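Local coordinates for iron superoxide dismutase (Trypanosoma cruzi, PDB 2GPC) that catalyses the dismutation of superoxide to oxygen and hydrogen peroxide at an iron centre, working as a two-fold symmetric pair of like subunits, at the interface of chains A and B. Coordinates in Å, arbitrary orientation; residue numbers count along the deposited sequence, not the author numbering. Chains: chain A/B, iron superoxide dismutase.

Contact 1: the interface of chains A and B. Residues chain A 26, 31, 164, 167-168; chain B 167, 171.
In iron and manganese superoxide dismutases a tyrosine of one subunit and a histidine of the other meet at the dimer interface, beside the substrate channel; here they are B:Tyr167, opening helix 167-170, and A:His31 of helix 21-44. The two side chains come from opposite directions, and the phenol oxygen OH of B:Tyr167 lies 2.7 Å from NE2 of the A:His31 imidazole, a hydrogen bond in which either group could be the donor. The rings meet at their rims: NE2 lies in the plane of the phenol at its edge, and CE1 of the tyrosine lies in the imidazole plane. A:His164 CG lies over the middle of the A:His31 ring, 3.6 Å above its plane. OH of B:Tyr167 bonds a water, 2.9 Å away, which in turn reaches the backbone O of A:His164. One face of the phenol looks toward CA of A:His164, while CA of its own chain's B:Lys171 caps the other. On the far rim, A:Val168 reaches CE2 of B:Tyr167 with CG2 at 3.6 Å; CG1 is anti to the backbone N (chi1 178°), leaving CG2 to face the ring. The aliphatic part of B:Lys171, bent at chi2 (-77°), crosses A:Leu26 at about a right angle, its CD 3.8 Å from the leucine methyl CD1.

Contact 2: the interface of chains A and B. Residues chain A 120-122, 142-143; chain B 122, 142-143.
A:His142 and B:Asp143 meet across the two-fold axis, as do B:His142 and A:Asp143. NE2 of A:His142 donates to the carboxylate oxygen OD2 of B:Asp143 at 2.6 Å, and NE2 of B:His142 donates to OD2 of A:Asp143 at 2.7 Å. Both oxygens are met on the syn side, yet neither bond is straight: the angle at hydrogen is 141° for the first, and the acceptors sit tilted from the imidazole planes. Each imidazole presents its edge to the opposing carboxylate, and the two histidine rings stand edge-to-face, their planes 89° apart. With CG anti to the backbone N (chi1 -164° in A:His142), each ring is carried from the end of its strand toward the partner chain. The other carboxylate oxygens, OD1 of A:Asp143 and of B:Asp143, share one water at 2.7 Å each; that water also takes up the backbone N of A:Ser122 and of B:Ser122. This bridge between OD1 of A:Asp143 and OD1 of B:Asp143, 4.9 Å apart, probably eases their like charges. Beyond the water, OG of A:Ser122 bonds to OG of B:Ser122 at 2.9 Å. CE2 of A:Phe120 packs against CB of B:Asp143. Together the loops after strand 135-142 (136-142 in chain B) and before strand 123-130 clasp the subunits of the dimer.

Contact 3: the interface of chains A and B. Residues chain A 31, 162, 164; chain B 163, 167, 172.
The 3-10 helices 163-165 of the two chains face each other across the interface, flanked on the chain A side by the loop holding A:Trp162 and by helix 21-44, and on the chain B side by helix 167-170 and the loop of B:Asn172. B:Glu163 crosses to A:His164, an iron ligand, and grips it twice. OE2 of B:Glu163 accepts from ND1 of A:His164 at 2.8 Å, through the syn lone pair and in the plane of the ring, with 163° at the hydrogen. OE1 of B:Glu163 accepts the backbone N of A:His164 at 3.0 Å, approached from well above the carboxylate plane. The glutamate chain runs out extended beyond CG (chi2 178°), which brings both oxygens to the one residue, and its carboxylate is turned 67° against the imidazole. Bonding ND1 from the partner subunit fixes the ring's rotation and leaves NE2, the usual metal-binding nitrogen of this family, for the iron; the negative charge probably makes the imidazole a stronger electron donor to the metal. CB of A:Trp162 stands over one face of this imidazole, opposite the A:His31 ring. The indole of A:Trp162 turns its edge to the same carboxylate, CE3 of A:Trp162 lying 3.8 Å from OE1 of B:Glu163. Next to the A:His31 rim already joined to the tyrosine, CB of B:Asn172 comes within 3.7 Å of NE2 of A:His31.

Contact 1: the interface of chains A and B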
loop_
_atom_site.group_PDB
_atom_site.type_symbol
_atom_site.label_atom_id
_atom_site.label_comp_id
_atom_site.label_asym_id
_atom_site.label_seq_id
_atom_site.Cartn_x
_atom_site.Cartn_y
_atom_site.Cartn_z
ATOM N N LEU A 26 -4.401 -8.753 14.052
ATOM C CA LEU A 26 -4.977 -8.395 12.761
ATOM C C LEU A 26 -4.027 -8.788 11.640
ATOM O O LEU A 26 -4.434 -9.398 10.654
ATOM C CB LEU A 26 -5.283 -6.895 12.689
ATOM C CG LEU A 26 -6.473 -6.412 13.515
ATOM C CD1 LEU A 26 -6.389 -4.912 13.641
ATOM C CD2 LEU A 26 -7.813 -6.830 12.916
ATOM N N HIS A 31 -4.580 -10.724 7.621
ATOM C CA HIS A 31 -3.761 -10.609 6.418
ATOM C C HIS A 31 -3.031 -11.908 6.099
ATOM O O HIS A 31 -3.229 -12.463 5.033
ATOM C CB HIS A 31 -2.796 -9.404 6.497
ATOM C CG HIS A 31 -3.503 -8.090 6.548
ATOM N ND1 HIS A 31 -3.999 -7.473 5.420
ATOM C CD2 HIS A 31 -3.849 -7.300 7.592
ATOM C CE1 HIS A 31 -4.617 -6.359 5.767
ATOM N NE2 HIS A 31 -4.543 -6.229 7.078
ATOM N N HIS A 164 -0.730 -1.739 6.600
ATOM C CA HIS A 164 -1.400 -2.634 7.546
ATOM C C HIS A 164 -0.456 -3.214 8.611
ATOM O O HIS A 164 -0.898 -3.643 9.663
ATOM C CB HIS A 164 -2.158 -3.765 6.827
ATOM C CG HIS A 164 -1.280 -4.792 6.167
ATOM N ND1 HIS A 164 -1.416 -5.135 4.839
ATOM C CD2 HIS A 164 -0.293 -5.583 6.657
ATOM C CE1 HIS A 164 -0.543 -6.083 4.537
ATOM N NE2 HIS A 164 0.146 -6.375 5.624
ATOM N N TYR A 167 -0.262 0.433 10.915
ATOM C CA TYR A 167 -1.224 1.533 11.032
ATOM C C TYR A 167 -1.999 1.501 12.352
ATOM O O TYR A 167 -2.380 2.541 12.887
ATOM C CB TYR A 167 -2.195 1.580 9.848
ATOM C CG TYR A 167 -2.471 3.012 9.452
ATOM C CD1 TYR A 167 -1.576 3.712 8.649
ATOM C CD2 TYR A 167 -3.580 3.688 9.949
ATOM C CE1 TYR A 167 -1.792 5.026 8.309
ATOM C CE2 TYR A 167 -3.812 5.015 9.617
ATOM C CZ TYR A 167 -2.909 5.683 8.802
ATOM O OH TYR A 167 -3.112 6.990 8.462
ATOM N N VAL A 168 -2.222 0.300 12.873
ATOM C CA VAL A 168 -2.954 0.129 14.120
ATOM C C VAL A 168 -2.230 0.814 15.277
ATOM O O VAL A 168 -2.848 1.544 16.063
ATOM C CB VAL A 168 -3.190 -1.373 14.415
ATOM C CG1 VAL A 168 -3.920 -1.572 15.732
ATOM C CG2 VAL A 168 -3.928 -2.022 13.252
ATOM N N TYR B 167 -8.109 1.955 7.060
ATOM C CA TYR B 167 -7.649 1.045 8.114
ATOM C C TYR B 167 -8.112 1.451 9.513
ATOM O O TYR B 167 -8.333 0.588 10.349
ATOM C CB TYR B 167 -6.127 0.800 8.087
ATOM C CG TYR B 167 -5.810 -0.654 8.396
ATOM C CD1 TYR B 167 -5.860 -1.616 7.395
ATOM C CD2 TYR B 167 -5.524 -1.073 9.689
ATOM C CE1 TYR B 167 -5.619 -2.949 7.661
ATOM C CE2 TYR B 167 -5.279 -2.420 9.970
ATOM C CZ TYR B 167 -5.324 -3.353 8.939
ATOM O OH TYR B 167 -5.078 -4.685 9.172
ATOM N N LYS B 171 -10.195 -1.532 9.266
ATOM C CA LYS B 171 -9.044 -2.423 9.333
ATOM C C LYS B 171 -8.879 -3.148 7.973
ATOM O O LYS B 171 -8.831 -2.495 6.935
ATOM C CB LYS B 171 -9.176 -3.376 10.543
ATOM C CG LYS B 171 -9.631 -2.716 11.848
ATOM C CD LYS B 171 -8.526 -1.940 12.558
ATOM C CE LYS B 171 -9.068 -1.095 13.732
ATOM N NZ LYS B 171 -7.984 -0.288 14.436
HETATM O O HOH W 1 -2.708 -5.569 10.515
#

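Contact 2: the interface of chains A and B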
loop_
_atom_site.group_PDB
_atom_site.type_symbol
_atom_site.label_atom_id
_atom_site.label_comp_id
_atom_site.label_asym_id
_atom_site.label_seq_id
_atom_site.Cartn_x
_atom_site.Cartn_y
_atom_site.Cartn_z
ATOM N N PHE A 120 7.831 3.875 -1.404
ATOM C CA PHE A 120 6.554 4.491 -1.731
ATOM C C PHE A 120 5.536 3.406 -2.039
ATOM O O PHE A 120 5.803 2.519 -2.841
ATOM C CB PHE A 120 6.685 5.437 -2.912
ATOM C CG PHE A 120 5.462 6.246 -3.139
ATOM C CD1 PHE A 120 5.127 7.264 -2.262
ATOM C CD2 PHE A 120 4.604 5.958 -4.184
ATOM C CE1 PHE A 120 3.975 8.009 -2.449
ATOM C CE2 PHE A 120 3.445 6.707 -4.377
ATOM C CZ PHE A 120 3.131 7.721 -3.504
ATOM N N GLY A 121 4.383 3.473 -1.386
ATOM C CA GLY A 121 3.362 2.442 -1.508
ATOM C C GLY A 121 3.680 1.230 -0.646
ATOM O O GLY A 121 4.441 1.324 0.310
ATOM N N SER A 122 3.072 0.106 -1.003
ATOM C CA SER A 122 3.172 -1.150 -0.266
ATOM C C SER A 122 4.456 -1.863 -0.634
ATOM O O SER A 122 4.814 -1.936 -1.817
ATOM C CB SER A 122 1.990 -2.051 -0.624
ATOM O OG SER A 122 0.747 -1.471 -0.254
ATOM N N HIS A 142 8.536 -4.422 -4.015
ATOM C CA HIS A 142 7.294 -3.689 -4.083
ATOM C C HIS A 142 6.154 -4.699 -4.075
ATOM O O HIS A 142 6.252 -5.766 -4.685
ATOM C CB HIS A 142 7.268 -2.844 -5.360
ATOM C CG HIS A 142 6.227 -1.773 -5.362
ATOM N ND1 HIS A 142 6.151 -0.806 -4.381
ATOM C CD2 HIS A 142 5.222 -1.505 -6.235
ATOM C CE1 HIS A 142 5.150 0.012 -4.652
ATOM N NE2 HIS A 142 4.576 -0.385 -5.774
ATOM N N ASP A 143 5.084 -4.344 -3.377
ATOM C CA ASP A 143 3.892 -5.180 -3.252
ATOM C C ASP A 143 4.235 -6.542 -2.650
ATOM O O ASP A 143 4.609 -6.596 -1.478
ATOM C CB ASP A 143 3.162 -5.265 -4.588
ATOM C CG ASP A 143 2.725 -3.909 -5.081
ATOM O OD1 ASP A 143 2.312 -3.073 -4.244
ATOM O OD2 ASP A 143 2.753 -3.582 -6.279
ATOM N N SER B 122 -1.244 -0.755 -2.972
ATOM C CA SER B 122 -1.739 0.607 -2.870
ATOM C C SER B 122 -2.214 1.059 -4.238
ATOM O O SER B 122 -1.585 0.751 -5.234
ATOM C CB SER B 122 -0.622 1.532 -2.383
ATOM O OG SER B 122 -0.153 1.159 -1.105
ATOM N N HIS B 142 -2.178 2.360 -9.803
ATOM C CA HIS B 142 -1.380 1.787 -8.740
ATOM C C HIS B 142 -0.520 2.877 -8.132
ATOM O O HIS B 142 -0.072 3.785 -8.831
ATOM C CB HIS B 142 -0.504 0.689 -9.326
ATOM C CG HIS B 142 0.034 -0.260 -8.311
ATOM N ND1 HIS B 142 -0.776 -1.072 -7.550
ATOM C CD2 HIS B 142 1.304 -0.542 -7.940
ATOM C CE1 HIS B 142 -0.028 -1.815 -6.755
ATOM N NE2 HIS B 142 1.237 -1.514 -6.973
ATOM N N ASP B 143 -0.307 2.793 -6.826
ATOM C CA ASP B 143 0.462 3.788 -6.085
ATOM C C ASP B 143 -0.066 5.214 -6.327
ATOM O O ASP B 143 -1.176 5.523 -5.906
ATOM C CB ASP B 143 1.946 3.634 -6.407
ATOM C CG ASP B 143 2.470 2.247 -6.074
ATOM O OD1 ASP B 143 2.093 1.712 -5.007
ATOM O OD2 ASP B 143 3.258 1.622 -6.818
HETATM O O HOH W 2 1.712 -0.511 -3.543
#

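Contact 3: the interface of chains A and B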
loop_
_atom_site.group_PDB
_atom_site.type_symbol
_atom_site.label_atom_id
_atom_site.label_comp_id
_atom_site.label_asym_id
_atom_site.label_seq_id
_atom_site.Cartn_x
_atom_site.Cartn_y
_atom_site.Cartn_z
ATOM N N HIS A 31 -4.580 -10.724 7.621
ATOM C CA HIS A 31 -3.761 -10.609 6.418
ATOM C C HIS A 31 -3.031 -11.908 6.099
ATOM O O HIS A 31 -3.229 -12.463 5.033
ATOM C CB HIS A 31 -2.796 -9.404 6.497
ATOM C CG HIS A 31 -3.503 -8.090 6.548
ATOM N ND1 HIS A 31 -3.999 -7.473 5.420
ATOM C CD2 HIS A 31 -3.849 -7.300 7.592
ATOM C CE1 HIS A 31 -4.617 -6.359 5.767
ATOM N NE2 HIS A 31 -4.543 -6.229 7.078
ATOM N N TRP A 162 4.090 -2.449 4.259
ATOM C CA TRP A 162 2.673 -2.274 3.958
ATOM C C TRP A 162 2.079 -1.535 5.145
ATOM O O TRP A 162 2.441 -1.814 6.294
ATOM C CB TRP A 162 1.953 -3.621 3.776
ATOM C CG TRP A 162 2.177 -4.325 2.458
ATOM C CD1 TRP A 162 3.362 -4.760 1.950
ATOM C CD2 TRP A 162 1.173 -4.718 1.514
ATOM N NE1 TRP A 162 3.168 -5.393 0.745
ATOM C CE2 TRP A 162 1.830 -5.380 0.449
ATOM C CE3 TRP A 162 -0.222 -4.582 1.458
ATOM C CZ2 TRP A 162 1.148 -5.888 -0.658
ATOM C CZ3 TRP A 162 -0.895 -5.080 0.366
ATOM C CH2 TRP A 162 -0.211 -5.725 -0.688
ATOM N N HIS A 164 -0.730 -1.739 6.600
ATOM C CA HIS A 164 -1.400 -2.634 7.546
ATOM C C HIS A 164 -0.456 -3.214 8.611
ATOM O O HIS A 164 -0.898 -3.643 9.663
ATOM C CB HIS A 164 -2.158 -3.765 6.827
ATOM C CG HIS A 164 -1.280 -4.792 6.167
ATOM N ND1 HIS A 164 -1.416 -5.135 4.839
ATOM C CD2 HIS A 164 -0.293 -5.583 6.657
ATOM C CE1 HIS A 164 -0.543 -6.083 4.537
ATOM N NE2 HIS A 164 0.146 -6.375 5.624
ATOM N N GLU B 163 -4.274 1.485 1.988
ATOM C CA GLU B 163 -4.759 0.992 3.268
ATOM C C GLU B 163 -5.014 2.096 4.304
ATOM O O GLU B 163 -5.926 1.976 5.116
ATOM C CB GLU B 163 -3.828 -0.101 3.812
ATOM C CG GLU B 163 -3.858 -1.367 2.969
ATOM C CD GLU B 163 -2.919 -2.450 3.463
ATOM O OE1 GLU B 163 -1.789 -2.117 3.854
ATOM O OE2 GLU B 163 -3.325 -3.632 3.455
ATOM N N TYR B 167 -8.109 1.955 7.060
ATOM C CA TYR B 167 -7.649 1.045 8.114
ATOM C C TYR B 167 -8.112 1.451 9.513
ATOM O O TYR B 167 -8.333 0.588 10.349
ATOM C CB TYR B 167 -6.127 0.800 8.087
ATOM C CG TYR B 167 -5.810 -0.654 8.396
ATOM C CD1 TYR B 167 -5.860 -1.616 7.395
ATOM C CD2 TYR B 167 -5.524 -1.073 9.689
ATOM C CE1 TYR B 167 -5.619 -2.949 7.661
ATOM C CE2 TYR B 167 -5.279 -2.420 9.970
ATOM C CZ TYR B 167 -5.324 -3.353 8.939
ATOM O OH TYR B 167 -5.078 -4.685 9.172
ATOM N N ASN B 172 -8.825 -4.481 7.974
ATOM C CA ASN B 172 -8.609 -5.285 6.763
ATOM C C ASN B 172 -9.806 -5.370 5.815
ATOM O O ASN B 172 -9.688 -5.890 4.704
ATOM C CB ASN B 172 -8.225 -6.716 7.164
ATOM C CG ASN B 172 -9.356 -7.444 7.879
ATOM O OD1 ASN B 172 -9.984 -8.349 7.316
ATOM N ND2 ASN B 172 -9.630 -7.044 9.113
HETATM O O HOH W 3 -2.708 -5.569 10.515
#

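Contacts 1 and 3 are halves of one neighbourhood: their centres lie about 4 Å apart, and both draw on A:His31, A:His164 and B:Tyr167, so the channel-side pair and the second-shell glutamate converge on the same iron ligand. Contact 2 is a separate hold, with its centre about 16 Å from contact 1 and about 12 Å from contact 3, sharing no residue with either. Because the dimer is two-fold symmetric, contacts 1 and 3 recur with the chains exchanged, whereas contact 2 contains both copies of its central bonds. Association of the subunits is thereby probably coupled to the surroundings of both iron centres.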